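Local atomic coordinates of endo-1,4-b-d-mannanase (PDB entry 1QNR), a protein that hydrolyses internal beta-1,4-mannosidic linkages in mannan polysaccharides, as a fungal endo-mannanase of glycoside hydrolase family 5. Residues V179-Q182 against W183-V187. Numbering follows the deposited sequence.
Sequences VIVQ and WATSV
Thr185 takes hold of Val181, one turn back along helix 178-194, through two donors at once. Its backbone N lies 3.0 Å from Val181 O, and its hydroxyl OG1 sits 2.8 Å from the same oxygen, the two arriving from opposite faces of the carbonyl plane. The hydroxyl gets there because OG1 stands beside the backbone N (chi1 -65°), anti to the carbonyl carbon, which swings it back over the preceding turn. The two side chains run side by side, with Val181 CG1 4.2 Å from Thr185 OG1, and Val181 also leans on Lys228 and Asn229 of helix 226-230. A valine in place of Thr185 lacks the hydroxyl, and Val181 O would probably lose the second of its two donors.

Packing is tightest round Trp183 and Ala184, both buried. Ala184 N donates to Ile180 O at 2.8 Å, and Ala184 CB comes within 3.3 Å of that oxygen, which also lies at the edge of the Trp183 ring, near its plane. Val187 CG2 covers part of one indole face, Tyr135 meets the ring edge-to-face, and NE1 bonds to Gln141. Gln182 alone makes the solvent side, exposed and bent at chi2, its NE2 turned back to Asp178 while its backbone O receives Ser186 N at 3.1 Å.

This is an amphipathic helix of the family's TIM barrel, within the beta-alpha-beta unit between strands 161-165 and 199-201. Its chemistry divides accordingly: apolar side chains and a tethered indole on the packed side, Thr185 OG1 and Gln182 NE2 tied back to the helix, and Ser186 OG reaching out to Arg145 instead.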
ATOM      1  N   VAL A 179       8.098  11.508 -16.041  1.00 10.39           N
ATOM      2  CA  VAL A 179       6.889  12.181 -15.495  1.00  9.78           C
ATOM      3  C   VAL A 179       6.642  11.671 -14.060  1.00 10.08           C
ATOM      4  O   VAL A 179       6.514  12.552 -13.157  1.00 10.54           O
ATOM      5  CB  VAL A 179       5.679  11.861 -16.356  1.00 11.02           C
ATOM      6  CG1 VAL A 179       4.340  12.397 -15.832  1.00 13.56           C
ATOM      7  CG2 VAL A 179       5.858  12.364 -17.820  1.00 14.20           C
ATOM      8  N   ILE A 180       6.648  10.382 -13.822  1.00  9.88           N
ATOM      9  CA  ILE A 180       6.499   9.915 -12.409  1.00 10.23           C
ATOM     10  C   ILE A 180       7.701  10.231 -11.600  1.00 10.20           C
ATOM     11  O   ILE A 180       7.550  10.579 -10.390  1.00 10.12           O
ATOM     12  CB  ILE A 180       6.105   8.396 -12.365  1.00  9.80           C
ATOM     13  CG1 ILE A 180       4.614   8.305 -12.757  1.00 10.66           C
ATOM     14  CG2 ILE A 180       6.413   7.826 -10.944  1.00 10.95           C
ATOM     15  CD1 ILE A 180       4.059   6.889 -12.991  1.00 11.41           C
ATOM     16  N   VAL A 181       8.965  10.303 -12.121  1.00 10.18           N
ATOM     17  CA  VAL A 181      10.098  10.717 -11.245  1.00 10.12           C
ATOM     18  C   VAL A 181       9.862  12.133 -10.739  1.00 10.37           C
ATOM     19  O   VAL A 181      10.031  12.397  -9.525  1.00 10.63           O
ATOM     20  CB  VAL A 181      11.433  10.605 -11.994  1.00 10.90           C
ATOM     21  CG1 VAL A 181      12.543  11.205 -11.128  1.00 13.06           C
ATOM     22  CG2 VAL A 181      11.808   9.139 -12.322  1.00 12.84           C
ATOM     23  N   GLN A 182       9.508  13.091 -11.602  1.00 10.46           N
ATOM     24  CA  GLN A 182       9.344  14.482 -11.162  1.00 10.19           C
ATOM     25  C   GLN A 182       8.137  14.661 -10.268  1.00 10.71           C
ATOM     26  O   GLN A 182       8.243  15.382  -9.241  1.00 11.38           O
ATOM     27  CB  GLN A 182       9.280  15.514 -12.351  1.00 11.19           C
ATOM     28  CG  GLN A 182      10.561  15.540 -13.221  1.00 15.63           C
ATOM     29  CD  GLN A 182      11.837  15.650 -12.420  1.00 17.42           C
ATOM     30  OE1 GLN A 182      11.964  16.476 -11.455  1.00 20.24           O
ATOM     31  NE2 GLN A 182      12.841  14.794 -12.659  1.00 17.09           N
ATOM     32  N   TRP A 183       7.023  13.972 -10.531  1.00 10.63           N
ATOM     33  CA  TRP A 183       5.837  14.086  -9.645  1.00  9.75           C
ATOM     34  C   TRP A 183       6.150  13.455  -8.278  1.00  9.72           C
ATOM     35  O   TRP A 183       5.866  14.093  -7.227  1.00 10.39           O
ATOM     36  CB  TRP A 183       4.702  13.305 -10.350  1.00  9.52           C
ATOM     37  CG  TRP A 183       3.457  13.160  -9.490  1.00  9.25           C
ATOM     38  CD1 TRP A 183       2.460  14.112  -9.304  1.00  8.53           C
ATOM     39  CD2 TRP A 183       3.051  11.995  -8.731  1.00  8.52           C
ATOM     40  NE1 TRP A 183       1.515  13.646  -8.417  1.00  9.50           N
ATOM     41  CE2 TRP A 183       1.873  12.339  -8.061  1.00  9.01           C
ATOM     42  CE3 TRP A 183       3.636  10.729  -8.542  1.00  9.58           C
ATOM     43  CZ2 TRP A 183       1.210  11.405  -7.268  1.00  8.72           C
ATOM     44  CZ3 TRP A 183       2.949   9.802  -7.713  1.00  9.56           C
ATOM     45  CH2 TRP A 183       1.745  10.157  -7.064  1.00  9.33           C
ATOM     46  N   ALA A 184       6.764  12.263  -8.249  1.00  9.72           N
ATOM     47  CA  ALA A 184       7.045  11.643  -6.950  1.00  9.90           C
ATOM     48  C   ALA A 184       8.058  12.424  -6.132  1.00  9.73           C
ATOM     49  O   ALA A 184       7.947  12.499  -4.883  1.00  9.98           O
ATOM     50  CB  ALA A 184       7.540  10.201  -7.162  1.00 10.96           C
ATOM     51  N   THR A 185       9.029  13.072  -6.823  1.00 11.58           N
ATOM     52  CA  THR A 185       9.994  13.917  -6.112  1.00 10.33           C
ATOM     53  C   THR A 185       9.259  15.077  -5.459  1.00  9.19           C
ATOM     54  O   THR A 185       9.456  15.346  -4.200  1.00 10.39           O
ATOM     55  CB  THR A 185      11.060  14.426  -7.143  1.00 10.60           C
ATOM     56  OG1 THR A 185      11.812  13.338  -7.639  1.00 12.25           O
ATOM     57  CG2 THR A 185      12.026  15.435  -6.497  1.00 13.11           C
ATOM     58  N   SER A 186       8.448  15.833  -6.177  1.00  9.83           N
ATOM     59  CA  SER A 186       7.738  16.983  -5.613  1.00 10.51           C
ATOM     60  C   SER A 186       6.724  16.605  -4.535  1.00  8.94           C
ATOM     61  O   SER A 186       6.660  17.271  -3.448  1.00 10.22           O
ATOM     62  CB  SER A 186       7.001  17.740  -6.748  1.00 14.46           C
ATOM     63  OG  SER A 186       6.458  18.923  -6.169  1.00 21.37           O
ATOM     64  N   VAL A 187       5.919  15.526  -4.773  1.00  9.04           N
ATOM     65  CA  VAL A 187       4.893  15.206  -3.763  1.00  9.61           C
ATOM     66  C   VAL A 187       5.562  14.650  -2.511  1.00  8.47           C
ATOM     67  O   VAL A 187       5.101  15.003  -1.391  1.00  8.75           O
ATOM     68  CB  VAL A 187       3.852  14.210  -4.320  1.00  9.42           C
ATOM     69  CG1 VAL A 187       2.852  13.732  -3.259  1.00 10.12           C
ATOM     70  CG2 VAL A 187       3.066  14.816  -5.506  1.00 11.26           C
TER